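Side-chain contacts in Bacint_00347 (Bacteroides intestinalis DSM 17393, PDB 5MUM), which is a beta-propeller glycoside hydrolase from a gut bacterium and probably acts as a rhamnosidase, removing rhamnose from glycan substrates: residues A[59-64]-A[403-408]; A[68-73]-A[106-111]. All coordinates share one frame; numbering follows the deposited sequence.

Contact 1 (A[59-64]-A[403-408])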
loop_
_atom_site.group_PDB
_atom_site.type_symbol
_atom_site.label_atom_id
_atom_site.label_comp_id
_atom_site.label_asym_id
_atom_site.label_seq_id
_atom_site.Cartn_x
_atom_site.Cartn_y
_atom_site.Cartn_z
ATOM N N ILE A 59 14.928 -4.131 -0.695
ATOM C CA ILE A 59 14.253 -3.240 -1.623
ATOM C C ILE A 59 14.038 -3.966 -2.924
ATOM O O ILE A 59 14.760 -4.889 -3.262
ATOM C CB ILE A 59 15.066 -1.964 -1.825
ATOM C CG1 ILE A 59 14.194 -0.865 -2.434
ATOM C CG2 ILE A 59 16.325 -2.216 -2.638
ATOM C CD1 ILE A 59 14.899 0.461 -2.554
ATOM N N SER A 60 13.044 -3.525 -3.677
ATOM C CA SER A 60 12.842 -4.030 -4.994
ATOM C C SER A 60 12.328 -2.916 -5.893
ATOM O O SER A 60 11.607 -2.021 -5.451
ATOM C CB SER A 60 11.872 -5.225 -4.981
ATOM O OG SER A 60 10.580 -4.827 -4.438
ATOM N N TYR A 61 12.714 -2.984 -7.151
ATOM C CA TYR A 61 12.264 -2.005 -8.146
ATOM C C TYR A 61 12.640 -2.518 -9.525
ATOM O O TYR A 61 13.438 -3.453 -9.666
ATOM C CB TYR A 61 12.903 -0.634 -7.895
ATOM C CG TYR A 61 14.401 -0.630 -7.923
ATOM C CD1 TYR A 61 15.137 -0.923 -6.785
ATOM C CD2 TYR A 61 15.095 -0.316 -9.091
ATOM C CE1 TYR A 61 16.529 -0.919 -6.820
ATOM C CE2 TYR A 61 16.476 -0.315 -9.124
ATOM C CZ TYR A 61 17.185 -0.618 -7.975
ATOM O OH TYR A 61 18.580 -0.610 -8.014
ATOM N N TYR A 62 12.048 -1.914 -10.544
ATOM C CA TYR A 62 12.457 -2.175 -11.908
ATOM C C TYR A 62 13.547 -1.213 -12.309
ATOM O O TYR A 62 13.434 -0.024 -12.056
ATOM C CB TYR A 62 11.318 -1.997 -12.843
ATOM C CG TYR A 62 10.207 -2.977 -12.664
ATOM C CD1 TYR A 62 10.369 -4.311 -13.019
ATOM C CD2 TYR A 62 8.951 -2.547 -12.253
ATOM C CE1 TYR A 62 9.315 -5.189 -12.928
ATOM C CE2 TYR A 62 7.905 -3.419 -12.154
ATOM C CZ TYR A 62 8.074 -4.730 -12.480
ATOM O OH TYR A 62 7.014 -5.599 -12.369
ATOM N N ASP A 63 14.627 -1.739 -12.900
ATOM C CA ASP A 63 15.708 -0.872 -13.392
ATOM C C ASP A 63 15.309 -0.212 -14.702
ATOM O O ASP A 63 14.205 -0.475 -15.223
ATOM C CB ASP A 63 17.047 -1.624 -13.504
ATOM C CG ASP A 63 17.081 -2.653 -14.601
ATOM O OD1 ASP A 63 16.200 -2.706 -15.498
ATOM O OD2 ASP A 63 18.044 -3.445 -14.539
ATOM N N GLY A 64 16.215 0.602 -15.259
ATOM C CA GLY A 64 15.950 1.308 -16.521
ATOM C C GLY A 64 15.537 0.440 -17.695
ATOM O O GLY A 64 14.868 0.903 -18.597
ATOM N N HIS A 403 11.198 5.083 6.782
ATOM C CA HIS A 403 11.959 5.026 5.551
ATOM C C HIS A 403 11.013 4.904 4.355
ATOM O O HIS A 403 10.129 4.014 4.311
ATOM C CB HIS A 403 12.908 3.843 5.518
ATOM C CG HIS A 403 14.071 3.951 6.453
ATOM N ND1 HIS A 403 15.132 3.070 6.398
ATOM C CD2 HIS A 403 14.342 4.800 7.473
ATOM C CE1 HIS A 403 15.997 3.371 7.352
ATOM N NE2 HIS A 403 15.532 4.404 8.032
ATOM N N LEU A 404 11.205 5.803 3.406
ATOM C CA LEU A 404 10.379 5.880 2.202
ATOM C C LEU A 404 11.160 5.469 0.989
ATOM O O LEU A 404 12.329 5.855 0.821
ATOM C CB LEU A 404 9.941 7.335 1.967
ATOM C CG LEU A 404 9.080 7.940 3.057
ATOM C CD1 LEU A 404 8.969 9.449 2.916
ATOM C CD2 LEU A 404 7.708 7.305 2.987
ATOM N N PHE A 405 10.485 4.778 0.097
ATOM C CA PHE A 405 10.968 4.568 -1.245
ATOM C C PHE A 405 10.738 5.826 -2.045
ATOM O O PHE A 405 9.604 6.236 -2.220
ATOM C CB PHE A 405 10.241 3.385 -1.858
ATOM C CG PHE A 405 10.774 2.955 -3.192
ATOM C CD1 PHE A 405 10.599 3.737 -4.330
ATOM C CD2 PHE A 405 11.456 1.749 -3.325
ATOM C CE1 PHE A 405 11.103 3.338 -5.541
ATOM C CE2 PHE A 405 11.922 1.319 -4.561
ATOM C CZ PHE A 405 11.741 2.112 -5.669
ATOM N N VAL A 406 11.831 6.439 -2.529
ATOM C CA VAL A 406 11.769 7.712 -3.211
ATOM C C VAL A 406 12.483 7.609 -4.537
ATOM O O VAL A 406 13.620 7.175 -4.603
ATOM C CB VAL A 406 12.343 8.859 -2.334
ATOM C CG1 VAL A 406 12.414 10.145 -3.104
ATOM C CG2 VAL A 406 11.460 9.085 -1.114
ATOM N N GLN A 407 11.803 8.018 -5.591
ATOM C CA GLN A 407 12.356 8.029 -6.919
ATOM C C GLN A 407 11.525 9.023 -7.712
ATOM O O GLN A 407 10.292 9.020 -7.624
ATOM C CB GLN A 407 12.265 6.645 -7.577
ATOM C CG GLN A 407 12.935 6.578 -8.936
ATOM C CD GLN A 407 12.568 5.382 -9.770
ATOM O OE1 GLN A 407 11.671 4.581 -9.437
ATOM N NE2 GLN A 407 13.283 5.219 -10.863
ATOM N N HIS A 408 12.198 9.867 -8.485
ATOM C CA HIS A 408 11.530 10.775 -9.402
ATOM C C HIS A 408 11.048 9.964 -10.604
ATOM O O HIS A 408 11.854 9.369 -11.302
ATOM C CB HIS A 408 12.526 11.848 -9.836
ATOM C CG HIS A 408 11.962 12.888 -10.745
ATOM N ND1 HIS A 408 10.681 12.843 -11.243
ATOM C CD2 HIS A 408 12.522 14.000 -11.255
ATOM C CE1 HIS A 408 10.479 13.901 -12.005
ATOM N NE2 HIS A 408 11.582 14.615 -12.033
#

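Contact 2 (A[68-73]-A[106-111])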
loop_
_atom_site.group_PDB
_atom_site.type_symbol
_atom_site.label_atom_id
_atom_site.label_comp_id
_atom_site.label_asym_id
_atom_site.label_seq_id
_atom_site.Cartn_x
_atom_site.Cartn_y
_atom_site.Cartn_z
ATOM N N LEU A 68 13.464 -6.593 -12.883
ATOM C CA LEU A 68 13.280 -6.621 -11.444
ATOM C C LEU A 68 14.626 -6.735 -10.787
ATOM O O LEU A 68 15.335 -7.739 -11.001
ATOM C CB LEU A 68 12.411 -7.810 -11.055
ATOM C CG LEU A 68 12.323 -8.192 -9.571
ATOM C CD1 LEU A 68 11.733 -7.044 -8.822
ATOM C CD2 LEU A 68 11.451 -9.419 -9.452
ATOM N N VAL A 69 14.958 -5.717 -9.998
ATOM C CA VAL A 69 16.150 -5.672 -9.189
ATOM C C VAL A 69 15.764 -5.863 -7.734
ATOM O O VAL A 69 14.741 -5.303 -7.271
ATOM C CB VAL A 69 16.874 -4.312 -9.343
ATOM C CG1 VAL A 69 18.073 -4.197 -8.400
ATOM C CG2 VAL A 69 17.295 -4.120 -10.789
ATOM N N LEU A 70 16.581 -6.644 -7.027
ATOM C CA LEU A 70 16.482 -6.818 -5.573
ATOM C C LEU A 70 17.712 -6.238 -4.940
ATOM O O LEU A 70 18.817 -6.371 -5.479
ATOM C CB LEU A 70 16.441 -8.268 -5.172
ATOM C CG LEU A 70 15.331 -9.102 -5.775
ATOM C CD1 LEU A 70 15.492 -10.551 -5.412
ATOM C CD2 LEU A 70 14.002 -8.517 -5.304
ATOM N N GLY A 71 17.525 -5.585 -3.812
ATOM C CA GLY A 71 18.627 -5.070 -3.050
ATOM C C GLY A 71 18.500 -5.339 -1.588
ATOM O O GLY A 71 17.420 -5.552 -1.072
ATOM N N LYS A 72 19.639 -5.305 -0.912
ATOM C CA LYS A 72 19.646 -5.376 0.518
ATOM C C LYS A 72 20.804 -4.593 1.104
ATOM O O LYS A 72 21.824 -4.389 0.430
ATOM C CB LYS A 72 19.695 -6.814 0.967
ATOM C CG LYS A 72 21.022 -7.551 0.850
ATOM C CD LYS A 72 20.779 -8.988 1.305
ATOM C CE LYS A 72 21.952 -9.655 1.981
ATOM N NZ LYS A 72 21.535 -10.669 3.007
ATOM N N ARG A 73 20.625 -4.150 2.343
ATOM C CA ARG A 73 21.690 -3.496 3.082
ATOM C C ARG A 73 21.537 -3.816 4.547
ATOM O O ARG A 73 20.469 -4.239 5.001
ATOM C CB ARG A 73 21.663 -1.991 2.902
ATOM C CG ARG A 73 20.372 -1.331 3.426
ATOM C CD ARG A 73 20.566 0.131 3.638
ATOM N NE ARG A 73 19.327 0.802 4.040
ATOM C CZ ARG A 73 19.260 2.028 4.525
ATOM N NH1 ARG A 73 20.372 2.736 4.704
ATOM N NH2 ARG A 73 18.078 2.571 4.825
ATOM N N GLY A 106 13.116 -15.672 6.741
ATOM C CA GLY A 106 13.948 -14.779 5.951
ATOM C C GLY A 106 13.887 -14.968 4.457
ATOM O O GLY A 106 14.644 -14.324 3.744
ATOM N N TYR A 107 13.048 -15.874 3.964
ATOM C CA TYR A 107 12.872 -16.025 2.541
ATOM C C TYR A 107 12.117 -14.807 2.052
ATOM O O TYR A 107 11.124 -14.385 2.673
ATOM C CB TYR A 107 12.076 -17.252 2.137
ATOM C CG TYR A 107 12.784 -18.539 2.373
ATOM C CD1 TYR A 107 12.728 -19.149 3.619
ATOM C CD2 TYR A 107 13.553 -19.131 1.381
ATOM C CE1 TYR A 107 13.391 -20.349 3.873
ATOM C CE2 TYR A 107 14.226 -20.343 1.619
ATOM C CZ TYR A 107 14.143 -20.919 2.891
ATOM O OH TYR A 107 14.779 -22.095 3.183
ATOM N N LEU A 108 12.595 -14.277 0.938
ATOM C CA LEU A 108 11.898 -13.224 0.193
ATOM C C LEU A 108 10.782 -13.845 -0.634
ATOM O O LEU A 108 10.972 -14.898 -1.263
ATOM C CB LEU A 108 12.839 -12.498 -0.765
ATOM C CG LEU A 108 13.878 -11.550 -0.173
ATOM C CD1 LEU A 108 14.949 -12.315 0.602
ATOM C CD2 LEU A 108 14.499 -10.730 -1.282
ATOM N N HIS A 109 9.649 -13.159 -0.653
ATOM C CA HIS A 109 8.516 -13.517 -1.470
ATOM C C HIS A 109 8.274 -12.314 -2.351
ATOM O O HIS A 109 8.180 -11.196 -1.863
ATOM C CB HIS A 109 7.305 -13.744 -0.583
ATOM C CG HIS A 109 7.379 -14.999 0.208
ATOM N ND1 HIS A 109 8.253 -15.170 1.263
ATOM C CD2 HIS A 109 6.660 -16.137 0.125
ATOM C CE1 HIS A 109 8.089 -16.386 1.762
ATOM N NE2 HIS A 109 7.124 -16.992 1.104
ATOM N N LEU A 110 8.139 -12.560 -3.629
ATOM C CA LEU A 110 8.056 -11.498 -4.632
ATOM C C LEU A 110 6.883 -11.795 -5.498
ATOM O O LEU A 110 6.712 -12.933 -5.903
ATOM C CB LEU A 110 9.285 -11.516 -5.539
ATOM C CG LEU A 110 10.472 -10.637 -5.215
ATOM C CD1 LEU A 110 10.067 -9.189 -5.281
ATOM C CD2 LEU A 110 11.094 -11.017 -3.862
ATOM N N SER A 111 6.101 -10.771 -5.802
ATOM C CA SER A 111 5.033 -10.898 -6.739
ATOM C C SER A 111 4.981 -9.630 -7.574
ATOM O O SER A 111 5.134 -8.513 -7.070
ATOM C CB SER A 111 3.716 -11.149 -6.030
ATOM O OG SER A 111 2.727 -11.556 -6.947
#

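Contact 1 (A[59-64]-A[403-408])
The F405 ring meets the 59-64 strand through its CD2-CE2-CZ side: Y61 CB alone lies in the ring plane, at the edge, 3.7 Å from F405 CZ, while the I59 side chain and the S60 carbonyl reach the ring obliquely. R46, from outside the two segments, adds a cation-pi contact to the same ring. The Y61 ring is itself met obliquely by F405 CZ. F405 reaches across the gap because chi1 of -173° turns CG away from its own amide nitrogen; the two strands have axes 10.0 Å apart and run within 17° of parallel. The I59 side chain crosses that of F405 at about a right angle, with I59 CD1 3.7 Å and I59 CG1 3.8 Å from F405 CE2. Y61 offers its CB rather than its ring because chi1 of 59° sets CG between N and the carbonyl carbon, and the phenol leads away. The evidence is of two propeller blades meeting, since 56-62 and 403-407 belong to different sheets. Putting alanine in place of F405 would probably open a gap between I59 CD1 and Y61 CB and leave R46 without its aromatic partner. The join is therefore apolar with a polar margin: S60 O sits 3.5 Å from F405 CE2 yet is satisfied by R46 NH2, so one arginine serves both a buried carbonyl and the ring beside it.

Contact 2 (A[68-73]-A[106-111])
L70 and L110 form the tight centre of a blade-to-blade contact in the beta-propeller, where strand 67-74 of one sheet faces strand 108-112 of the next. Their side chains slide past each other in opposite directions, and L70 CD2 rests on the isopropyl fork of L110, 4.0 Å from L110 CD1 and 4.1 Å from L110 CD2. A chi1 of -57° carries L70 CG opposite its carbonyl carbon and delivers that methyl to the fork. The flanks are looser: L68 CD2 stays 4.4 Å from L110 CD1, and L70 CD1 stays 4.3 Å from L108 CD2. All four leucines are buried in an apolar layer between the sheets, and I98 and M100 of strand 98-102 also pack on L110. Strand axes 10.7 Å apart at 157° fit side-chain packing between nearly antiparallel strands rather than backbone pairing. Toward the partly exposed end, K72 and Y107 leave this layer, and K72 NZ turns to E56 in a salt bridge. H109 points to the far side of its strand, edge-to-face with Y178, and its ND1 donates to Y107 O at 3.3 Å, approaching from well above the carbonyl plane.

Overall arrangement
Contacts 1 and 2 lie with centres 13 Å apart and meet through one four-stranded antiparallel sheet, in which strands 56-62 and 67-74 are successive neighbours. Probable backbone hydrogen bonds, such as Y61 O to V69 N at 2.7 Å, tie them directly. Along the chain the order is 59-64, 68-73, 106-111, 403-408, so contact 2 is local while contact 1 spans most of the sequence. This blade is thus flanked by the following sheet, through 108-112, and by the sheet that combines N-terminal strand 27-34 with C-terminal strands 403-407 and 423-429. A blade built from both chain ends closes the seven-sheet propeller into a ring.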